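Mono(ADP-ribosyl)transferase SpvB (Salmonella typhimurium, PDB 2GWM) probably transfers ADP-ribose from NAD+ to an arginine of host actin, preventing its polymerisation and so breaking down the cytoskeleton. Local coordinates at residues 135-140 / 148-153; 3-8 / 68-73. All coordinates share one frame; numbering follows the deposited sequence.

Contact 1: residues 135-140 / 148-153; sequences RILGDV and EMLFPP
R135 and L150 exchange two backbone hydrogen bonds, R135 N to L150 O and L150 N to R135 O, each 2.9 Å. One further bond, L137 N to E148 O, also 2.9 Å, extends the pairing beyond the short strand 135-136. Between these bonds I136 and M149 form the non-hydrogen-bonded pair, their CA atoms only 4.2 Å apart. M149 suits this place because its chain is unbranched and flexible: chi3 of -86° turns CE over the backbone of R135, 3.5 Å from R135 N, and within 3.9 Å of I136 CG1.

On the side of L150 the packing is buried. L137 CD1 lies 4.0 Å from L150 CB, and L137 CD2 is near E148 OE1, the leucine and the extended glutamate running side by side, although the exact placement of the L137 methyls is uncertain. E148 OE2 is hydrogen-bonded to S111 OG. The solvent side is looser: E148 N goes to a water instead, which also accepts from G138 N (2.9 Å). Here the exposed G138 makes the turn at positive phi (56°), which favours glycine.

Strand 149-151 is the middle of a three-stranded antiparallel sheet, between 110-112 and 135-136. It brings E148 beside S111, as in the R-S-E site of arginine-specific ADP-ribosyltransferases, where E148 is predicted to be the catalytic glutamate.

Contact 2: residues 3-8 / 68-73; sequences KQIQAL and LSSLPE
S70 OG, hydrogen-bonded to G67 O one turn back in the chain, is also touched by I5 of helix 3-24, whose CD1 lies 3.7 Å away and CG1 3.9 Å. With chi1 at 74°, the hydroxyl sits between the backbone N and the carbonyl carbon of its own residue. Serine suits this exposed position: it is small, and its polar group is satisfied by a nearby carbonyl while the CG1-CD1 arm of I5 packs beside it.

The rest is carried by apolar side chains, one of which, L8, lies against the backbone of L68. I5 CD1 presses on L71 CD2 at 3.5 Å, tighter than usual for two carbons, and the two side chains cross at a slant. The long CG1 branch of isoleucine allows this reach, although the CB of I5 is not aimed at the other segment. L71 is held in place by its N-H, which bonds to L68 O at 3.1 Å. Its other methyl, CD1, meets L8 CD2 at 3.8 Å, so the leucine fork divides between two residues of the facing helix.

L8 comes in one turn after I5. Its CG is anti to the backbone N (chi1 177°), and CD2 rests 3.6 Å from L68 N, with L68 CB at 4.1 Å. Q4 NE2 bonds to D63 OD1 of helix 50-69, a second tie between the same two helices. Residues one turn apart on helix 3-24 thus pack against the last residues of helix 50-69 and the chain leading on from them, in the helical region ahead of the first strand of the ADP-ribosyltransferase domain.

In the fold
Contacts 1 and 2 lie side by side, their centres 9 Å apart, and it is where they touch that the helices are set against the small sheet. R135 reaches across with its side chain: NE makes a weak hydrogen bond to L71 O at 3.2 Å, while NH1 is hydrogen-bonded to H132 O, and the chain also packs on L68. L68 packs against L137 and L150, while L8 reaches both L150 and V140, so leucines of contact 2 meet the face of the sheet that bears L150. E148 stands about 3 Å from S111 and about 7 Å from R81 between side chains. The L68 side chain lies about 8 Å from that of E148 and about 9 Å from that of S111, near the predicted site but not among its residues.

Contact 1: residues 135-140 / 148-153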
loop_
_atom_site.group_PDB
_atom_site.type_symbol
_atom_site.label_atom_id
_atom_site.label_comp_id
_atom_site.label_asym_id
_atom_site.label_seq_id
_atom_site.Cartn_x
_atom_site.Cartn_y
_atom_site.Cartn_z
ATOM N N ARG A 135 8.851 5.673 0.310
ATOM C CA ARG A 135 10.076 5.550 1.073
ATOM C C ARG A 135 10.305 4.124 1.507
ATOM O O ARG A 135 9.377 3.381 1.887
ATOM C CB ARG A 135 10.042 6.441 2.312
ATOM C CG ARG A 135 9.872 7.903 2.057
ATOM C CD ARG A 135 11.128 8.481 1.514
ATOM N NE ARG A 135 11.024 9.927 1.370
ATOM C CZ ARG A 135 10.474 10.551 0.318
ATOM N NH1 ARG A 135 9.952 9.872 -0.683
ATOM N NH2 ARG A 135 10.448 11.871 0.266
ATOM N N ILE A 136 11.540 3.690 1.385
ATOM C CA ILE A 136 11.930 2.382 1.866
ATOM C C ILE A 136 11.943 2.401 3.392
ATOM O O ILE A 136 12.519 3.276 4.026
ATOM C CB ILE A 136 13.341 2.006 1.361
ATOM C CG1 ILE A 136 13.315 1.784 -0.163
ATOM C CG2 ILE A 136 13.886 0.796 2.123
ATOM C CD1 ILE A 136 12.670 0.599 -0.658
ATOM N N LEU A 137 11.309 1.401 3.978
ATOM C CA LEU A 137 11.132 1.386 5.430
ATOM C C LEU A 137 12.391 0.959 6.143
ATOM O O LEU A 137 12.720 1.495 7.217
ATOM C CB LEU A 137 10.006 0.472 5.824
ATOM C CG LEU A 137 8.593 0.973 6.047
ATOM C CD1 LEU A 137 8.302 2.461 5.871
ATOM C CD2 LEU A 137 7.510 0.087 5.865
ATOM N N GLY A 138 13.093 -0.000 5.560
ATOM C CA GLY A 138 14.266 -0.552 6.198
ATOM C C GLY A 138 13.911 -1.077 7.586
ATOM O O GLY A 138 12.942 -1.817 7.747
ATOM N N ASP A 139 14.693 -0.655 8.566
ATOM C CA ASP A 139 14.552 -1.179 9.907
ATOM C C ASP A 139 13.333 -0.618 10.644
ATOM O O ASP A 139 13.023 -1.049 11.745
ATOM C CB ASP A 139 15.778 -0.874 10.741
ATOM C CG ASP A 139 15.808 -1.694 12.016
ATOM O OD1 ASP A 139 15.757 -2.936 11.928
ATOM O OD2 ASP A 139 15.860 -1.099 13.098
ATOM N N VAL A 140 12.651 0.339 10.051
ATOM C CA VAL A 140 11.385 0.808 10.605
ATOM C C VAL A 140 10.325 -0.284 10.494
ATOM O O VAL A 140 9.383 -0.340 11.288
ATOM C CB VAL A 140 10.930 2.064 9.929
ATOM C CG1 VAL A 140 9.559 2.435 10.396
ATOM C CG2 VAL A 140 11.910 3.147 10.267
ATOM N N GLU A 148 10.374 -3.020 1.686
ATOM C CA GLU A 148 9.052 -2.426 1.511
ATOM C C GLU A 148 9.235 -0.978 1.236
ATOM O O GLU A 148 9.888 -0.286 2.029
ATOM C CB GLU A 148 8.221 -2.658 2.755
ATOM C CG GLU A 148 6.820 -2.115 2.652
ATOM C CD GLU A 148 5.936 -2.522 3.819
ATOM O OE1 GLU A 148 6.458 -3.114 4.819
ATOM O OE2 GLU A 148 4.730 -2.203 3.718
ATOM N N MET A 149 8.605 -0.501 0.173
ATOM C CA MET A 149 8.483 0.921 -0.096
ATOM C C MET A 149 7.032 1.302 0.184
ATOM O O MET A 149 6.103 0.767 -0.436
ATOM C CB MET A 149 8.778 1.228 -1.562
ATOM C CG MET A 149 8.412 2.630 -1.868
ATOM S SD MET A 149 9.300 3.330 -3.223
ATOM C CE MET A 149 10.503 3.728 -2.085
ATOM N N LEU A 150 6.818 2.163 1.181
ATOM C CA LEU A 150 5.491 2.555 1.584
ATOM C C LEU A 150 5.263 3.982 1.069
ATOM O O LEU A 150 6.156 4.827 1.098
ATOM C CB LEU A 150 5.390 2.538 3.127
ATOM C CG LEU A 150 3.986 2.766 3.657
ATOM C CD1 LEU A 150 3.105 1.643 3.406
ATOM C CD2 LEU A 150 4.071 2.971 5.176
ATOM N N PHE A 151 4.041 4.222 0.595
ATOM C CA PHE A 151 3.581 5.503 0.134
ATOM C C PHE A 151 2.499 6.015 1.058
ATOM O O PHE A 151 1.679 5.259 1.526
ATOM C CB PHE A 151 2.982 5.342 -1.282
ATOM C CG PHE A 151 4.000 5.037 -2.365
ATOM C CD1 PHE A 151 4.507 6.017 -3.169
ATOM C CD2 PHE A 151 4.481 3.759 -2.516
ATOM C CE1 PHE A 151 5.440 5.738 -4.158
ATOM C CE2 PHE A 151 5.404 3.482 -3.456
ATOM C CZ PHE A 151 5.883 4.461 -4.271
ATOM N N PRO A 152 2.487 7.327 1.287
ATOM C CA PRO A 152 1.403 7.878 2.096
ATOM C C PRO A 152 0.109 7.905 1.353
ATOM O O PRO A 152 0.057 7.626 0.144
ATOM C CB PRO A 152 1.880 9.308 2.381
ATOM C CG PRO A 152 2.663 9.675 1.162
ATOM C CD PRO A 152 3.377 8.362 0.795
ATOM N N PRO A 153 -0.979 8.220 2.052
ATOM C CA PRO A 153 -2.306 8.272 1.427
ATOM C C PRO A 153 -2.389 9.188 0.217
ATOM O O PRO A 153 -1.698 10.203 0.157
ATOM C CB PRO A 153 -3.202 8.792 2.558
ATOM C CG PRO A 153 -2.538 8.373 3.749
ATOM C CD PRO A 153 -1.071 8.522 3.490
HETATM O O HOH W 1 12.531 -2.032 3.543
#

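Contact 2: residues 3-8 / 68-73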
loop_
_atom_site.group_PDB
_atom_site.type_symbol
_atom_site.label_atom_id
_atom_site.label_comp_id
_atom_site.label_asym_id
_atom_site.label_seq_id
_atom_site.Cartn_x
_atom_site.Cartn_y
_atom_site.Cartn_z
ATOM N N LYS A 3 8.844 10.817 17.520
ATOM C CA LYS A 3 7.578 10.180 17.841
ATOM C C LYS A 3 6.841 9.831 16.534
ATOM O O LYS A 3 6.003 8.948 16.497
ATOM C CB LYS A 3 6.705 11.083 18.678
ATOM C CG LYS A 3 7.372 11.458 20.028
ATOM C CD LYS A 3 7.582 10.256 20.909
ATOM C CE LYS A 3 7.847 10.681 22.397
ATOM N NZ LYS A 3 7.992 9.496 23.273
ATOM N N GLN A 4 7.138 10.543 15.450
ATOM C CA GLN A 4 6.515 10.227 14.169
ATOM C C GLN A 4 7.022 8.908 13.598
ATOM O O GLN A 4 6.236 8.078 13.115
ATOM C CB GLN A 4 6.730 11.399 13.228
ATOM C CG GLN A 4 5.891 12.652 13.574
ATOM C CD GLN A 4 6.280 13.285 14.896
ATOM O OE1 GLN A 4 7.457 13.522 15.151
ATOM N NE2 GLN A 4 5.291 13.573 15.727
ATOM N N ILE A 5 8.315 8.695 13.700
ATOM C CA ILE A 5 8.882 7.381 13.329
ATOM C C ILE A 5 8.310 6.303 14.193
ATOM O O ILE A 5 7.995 5.214 13.723
ATOM C CB ILE A 5 10.399 7.418 13.338
ATOM C CG1 ILE A 5 10.889 8.205 12.111
ATOM C CG2 ILE A 5 11.021 6.007 13.358
ATOM C CD1 ILE A 5 10.846 7.509 10.862
ATOM N N GLN A 6 8.167 6.563 15.499
ATOM C CA GLN A 6 7.595 5.543 16.349
ATOM C C GLN A 6 6.148 5.218 15.952
ATOM O O GLN A 6 5.726 4.059 16.027
ATOM C CB GLN A 6 7.652 5.996 17.810
ATOM C CG GLN A 6 9.033 6.115 18.380
ATOM C CD GLN A 6 8.988 6.491 19.852
ATOM O OE1 GLN A 6 8.471 5.727 20.672
ATOM N NE2 GLN A 6 9.513 7.663 20.197
ATOM N N ALA A 7 5.397 6.224 15.543
ATOM C CA ALA A 7 4.044 5.970 15.034
ATOM C C ALA A 7 4.069 5.126 13.757
ATOM O O ALA A 7 3.274 4.241 13.628
ATOM C CB ALA A 7 3.293 7.229 14.845
ATOM N N LEU A 8 5.016 5.401 12.860
ATOM C CA LEU A 8 5.193 4.580 11.664
ATOM C C LEU A 8 5.555 3.155 11.992
ATOM O O LEU A 8 5.062 2.190 11.352
ATOM C CB LEU A 8 6.275 5.212 10.770
ATOM C CG LEU A 8 6.635 4.421 9.468
ATOM C CD1 LEU A 8 5.405 4.270 8.602
ATOM C CD2 LEU A 8 7.713 5.201 8.764
ATOM N N LEU A 68 7.100 8.664 7.837
ATOM C CA LEU A 68 7.458 8.093 6.557
ATOM C C LEU A 68 8.227 9.073 5.713
ATOM O O LEU A 68 9.272 8.740 5.136
ATOM C CB LEU A 68 6.197 7.683 5.837
ATOM C CG LEU A 68 6.347 7.004 4.480
ATOM C CD1 LEU A 68 7.082 5.737 4.545
ATOM C CD2 LEU A 68 4.994 6.766 3.872
ATOM N N SER A 69 7.677 10.286 5.578
ATOM C CA SER A 69 8.304 11.318 4.765
ATOM C C SER A 69 9.754 11.597 5.207
ATOM O O SER A 69 10.609 11.961 4.396
ATOM C CB SER A 69 7.440 12.553 4.761
ATOM O OG SER A 69 7.966 13.629 4.008
ATOM N N SER A 70 10.058 11.421 6.493
ATOM C CA SER A 70 11.358 11.786 7.025
ATOM C C SER A 70 12.421 10.753 6.740
ATOM O O SER A 70 13.608 11.000 6.955
ATOM C CB SER A 70 11.242 12.021 8.526
ATOM O OG SER A 70 11.112 10.791 9.214
ATOM N N LEU A 71 12.010 9.612 6.186
ATOM C CA LEU A 71 12.950 8.587 5.838
ATOM C C LEU A 71 13.685 8.947 4.558
ATOM O O LEU A 71 13.219 9.756 3.750
ATOM C CB LEU A 71 12.227 7.248 5.657
ATOM C CG LEU A 71 11.554 6.638 6.891
ATOM C CD1 LEU A 71 10.880 5.310 6.617
ATOM C CD2 LEU A 71 12.515 6.463 8.023
ATOM N N PRO A 72 14.873 8.386 4.390
ATOM C CA PRO A 72 15.697 8.745 3.246
ATOM C C PRO A 72 15.105 8.281 1.920
ATOM O O PRO A 72 14.496 7.211 1.845
ATOM C CB PRO A 72 17.025 8.028 3.512
ATOM C CG PRO A 72 16.934 7.465 4.857
ATOM C CD PRO A 72 15.525 7.418 5.284
ATOM N N GLU A 73 15.284 9.118 0.899
ATOM C CA GLU A 73 14.902 8.802 -0.476
ATOM C C GLU A 73 15.926 7.867 -1.076
ATOM O O GLU A 73 17.088 7.835 -0.671
ATOM C CB GLU A 73 14.783 10.088 -1.308
ATOM C CG GLU A 73 13.618 10.923 -0.900
ATOM C CD GLU A 73 13.405 12.131 -1.778
ATOM O OE1 GLU A 73 12.787 11.985 -2.855
ATOM O OE2 GLU A 73 13.840 13.227 -1.363
#